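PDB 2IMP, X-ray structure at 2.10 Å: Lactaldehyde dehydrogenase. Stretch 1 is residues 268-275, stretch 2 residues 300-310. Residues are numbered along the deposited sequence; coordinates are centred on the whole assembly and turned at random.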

# COMPACT_ATOMS: atom_id res chain seq x y z
N LEU A 268 22.67 12.98 -27.23
CA LEU A 268 21.86 13.01 -26.02
C LEU A 268 22.72 13.10 -24.74
O LEU A 268 22.50 13.97 -23.89
CB LEU A 268 20.98 11.75 -25.99
CG LEU A 268 19.90 11.56 -24.91
CD1 LEU A 268 19.02 10.38 -25.29
CD2 LEU A 268 20.53 11.33 -23.55
N ALA A 269 23.70 12.22 -24.64
CA ALA A 269 24.60 12.20 -23.49
C ALA A 269 25.28 13.55 -23.21
O ALA A 269 25.23 14.06 -22.09
CB ALA A 269 25.65 11.11 -23.67
N VAL A 270 25.92 14.12 -24.23
CA VAL A 270 26.58 15.41 -24.06
C VAL A 270 25.63 16.52 -23.60
O VAL A 270 25.93 17.28 -22.67
CB VAL A 270 27.27 15.86 -25.37
CG1 VAL A 270 27.88 17.25 -25.19
CG2 VAL A 270 28.36 14.86 -25.76
N LYS A 271 24.48 16.61 -24.26
CA LYS A 271 23.48 17.60 -23.89
C LYS A 271 22.97 17.40 -22.45
O LYS A 271 22.85 18.36 -21.68
CB LYS A 271 22.30 17.54 -24.86
CG LYS A 271 21.20 18.55 -24.56
CD LYS A 271 20.04 18.45 -25.53
CE LYS A 271 18.94 19.44 -25.17
NZ LYS A 271 17.80 19.39 -26.13
N ALA A 272 22.69 16.15 -22.10
CA ALA A 272 22.22 15.83 -20.76
C ALA A 272 23.24 16.22 -19.66
O ALA A 272 22.86 16.69 -18.59
CB ALA A 272 21.90 14.34 -20.66
N ILE A 273 24.52 16.02 -19.95
CA ILE A 273 25.57 16.35 -19.00
C ILE A 273 25.86 17.86 -18.86
O ILE A 273 26.12 18.34 -17.76
CB ILE A 273 26.88 15.61 -19.35
CG1 ILE A 273 26.66 14.10 -19.23
CG2 ILE A 273 28.01 16.06 -18.44
CD1 ILE A 273 27.89 13.27 -19.51
N VAL A 274 25.80 18.59 -19.96
CA VAL A 274 26.03 20.03 -19.92
C VAL A 274 24.77 20.83 -19.51
O VAL A 274 24.87 21.85 -18.82
CB VAL A 274 26.54 20.57 -21.28
CG1 VAL A 274 27.87 19.92 -21.62
CG2 VAL A 274 25.51 20.30 -22.37
N ASP A 275 23.60 20.35 -19.94
CA ASP A 275 22.35 21.00 -19.59
C ASP A 275 21.87 20.66 -18.16
O ASP A 275 20.78 21.03 -17.74
CB ASP A 275 21.27 20.65 -20.62
CG ASP A 275 21.42 21.45 -21.90
OD1 ASP A 275 21.32 22.69 -21.85
OD2 ASP A 275 21.64 20.83 -22.97
N GLN A 300 35.36 10.70 -29.46
CA GLN A 300 34.20 11.43 -29.95
C GLN A 300 33.49 12.22 -28.82
O GLN A 300 33.24 13.42 -28.95
CB GLN A 300 33.19 10.46 -30.57
CG GLN A 300 33.49 10.04 -31.99
CD GLN A 300 32.46 9.06 -32.51
OE1 GLN A 300 32.39 7.91 -32.07
NE2 GLN A 300 31.63 9.51 -33.45
N PHE A 301 33.19 11.52 -27.73
CA PHE A 301 32.52 12.14 -26.59
C PHE A 301 33.27 13.35 -25.99
O PHE A 301 32.68 14.42 -25.82
CB PHE A 301 32.29 11.10 -25.48
CG PHE A 301 31.54 11.66 -24.30
CD1 PHE A 301 30.17 11.85 -24.35
CD2 PHE A 301 32.23 12.04 -23.15
CE1 PHE A 301 29.48 12.42 -23.28
CE2 PHE A 301 31.55 12.61 -22.08
CZ PHE A 301 30.18 12.80 -22.14
N VAL A 302 34.55 13.17 -25.67
CA VAL A 302 35.33 14.25 -25.10
C VAL A 302 35.36 15.53 -25.97
O VAL A 302 35.33 16.64 -25.45
CB VAL A 302 36.78 13.80 -24.82
CG1 VAL A 302 37.58 14.95 -24.21
CG2 VAL A 302 36.78 12.61 -23.87
N ASN A 303 35.43 15.35 -27.29
CA ASN A 303 35.43 16.48 -28.20
C ASN A 303 34.09 17.26 -28.19
O ASN A 303 34.07 18.47 -28.00
CB ASN A 303 35.74 16.03 -29.63
CG ASN A 303 37.23 15.79 -29.84
OD1 ASN A 303 38.04 16.71 -29.70
ND2 ASN A 303 37.60 14.56 -30.20
N ARG A 304 32.99 16.55 -28.39
CA ARG A 304 31.69 17.20 -28.36
C ARG A 304 31.43 17.88 -27.01
O ARG A 304 30.90 18.99 -26.96
CB ARG A 304 30.57 16.20 -28.65
CG ARG A 304 30.54 15.71 -30.09
CD ARG A 304 29.24 15.00 -30.42
NE ARG A 304 29.23 14.49 -31.79
CZ ARG A 304 28.20 13.88 -32.36
NH1 ARG A 304 27.07 13.70 -31.68
NH2 ARG A 304 28.29 13.44 -33.61
N LEU A 305 31.81 17.21 -25.93
CA LEU A 305 31.64 17.78 -24.60
C LEU A 305 32.50 19.04 -24.41
O LEU A 305 32.06 20.02 -23.80
CB LEU A 305 32.00 16.73 -23.53
CG LEU A 305 31.83 17.16 -22.06
CD1 LEU A 305 30.39 17.57 -21.81
CD2 LEU A 305 32.22 16.01 -21.14
N GLY A 306 33.71 19.00 -24.96
CA GLY A 306 34.61 20.14 -24.87
C GLY A 306 34.02 21.33 -25.61
O GLY A 306 34.08 22.46 -25.13
N GLU A 307 33.45 21.08 -26.78
CA GLU A 307 32.84 22.14 -27.57
C GLU A 307 31.61 22.75 -26.86
O GLU A 307 31.38 23.96 -26.91
CB GLU A 307 32.44 21.62 -28.95
CG GLU A 307 33.62 21.24 -29.83
CD GLU A 307 33.19 20.58 -31.12
OE1 GLU A 307 32.39 21.19 -31.87
OE2 GLU A 307 33.64 19.44 -31.39
N ALA A 308 30.83 21.88 -26.22
CA ALA A 308 29.65 22.34 -25.50
C ALA A 308 30.00 23.28 -24.33
O ALA A 308 29.33 24.27 -24.10
CB ALA A 308 28.86 21.13 -24.97
N MET A 309 31.08 22.95 -23.62
CA MET A 309 31.50 23.76 -22.49
C MET A 309 32.12 25.12 -22.87
O MET A 309 32.10 26.06 -22.07
CB MET A 309 32.48 22.98 -21.62
CG MET A 309 31.84 21.83 -20.87
SD MET A 309 33.03 20.99 -19.85
CE MET A 309 33.52 19.70 -20.95
N GLN A 310 32.68 25.21 -24.07
CA GLN A 310 33.25 26.48 -24.52
C GLN A 310 32.16 27.54 -24.72
O GLN A 310 32.37 28.73 -24.48
CB GLN A 310 34.01 26.30 -25.84
CG GLN A 310 35.50 26.06 -25.68
CD GLN A 310 36.28 26.42 -26.94
OE1 GLN A 310 36.35 27.58 -27.34
NE2 GLN A 310 36.88 25.41 -27.57

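Both stretches are helical. Residues 268-274 form the first helix segment and residues 300-310 the second, and each helix begins earlier in the chain. The two run in broadly the same direction, with 40° between their N-to-C directions and a signed crossing angle of -40°. Their axes come within 9.6 Å. The backbones are nearest at Val-270 and Leu-305, whose CA atoms lie 5.6 Å apart. One turn later, Val-274 CA and Ala-308 CA are 7.0 Å apart.

Within each stretch the backbone makes i to i+4 hydrogen bonds. In the first, Val-274 N donates to Val-270 O at 3.0 Å. In the second, Leu-305 N donates to Phe-301 O at 2.9 Å, and Ala-308 N to Arg-304 O at 3.0 Å. No hydrogen bond passes between the stretches. The contact is apolar packing, and it buries 347 Å² summed over both sides.

Val-270 is the centre of the contact and has the largest covered area, 89 Å². Its side chain is a knob in a hole formed by Phe-301, Arg-304, Leu-305 and Ala-308. Its CA-to-CB bond points sideways, and with chi1 in the t well both methyls reach the second helix. Val-270 CG2 lies 3.7 Å from Phe-301 CE1 and 3.9 Å from Arg-304 CB. Val-270 CG1 lies 3.8 Å from Leu-305 CA and 4.0 Å from Ala-308 CB. A short branched side chain suits this place, where the backbones are close and there are neighbours for both branches.

Phe-301 fills one end of the contact. Its CA-to-CB bond points sideways, but the end of the ring comes nearer to the first helix. Ile-273 CD1 meets the ring at its edge, near the ring plane, 3.5 Å from Phe-301 CZ. Ala-269 CB, on a bond directed toward the second helix, is 4.1 Å from Phe-301 CE1. Here a small methyl and a longer aliphatic chain touch the same buried ring.

Val-274 continues the packing one turn after Val-270. Its CA-to-CB bond points toward the second helix, with chi1 in the m well. Val-274 CG1 is 3.5 Å from Leu-305 CD1 and 3.7 Å from Ala-308 CB. Leu-305 starts sideways, but its end comes nearer, so that CD1 also lies 4.2 Å from Val-270 CG1. The small side chain of Ala-308 points toward the first helix and is touched by both valines. Met-309 is marginal, with its CG 4.5 Å from Val-274 CG1.

The remaining residues contribute little or nothing. Arg-304 directs its CA-to-CB bond toward the first helix, and its CB packs on Val-270, but the end of the chain leads away. This lets its aliphatic base join the contact while the charged group stays out of it. The CA-to-CB bond of Lys-271 points away; its chain is extended, with all four chi angles in the t well, and it is exposed. Gly-306 lies on the side of its helix turned from the contact, where a CB would point away.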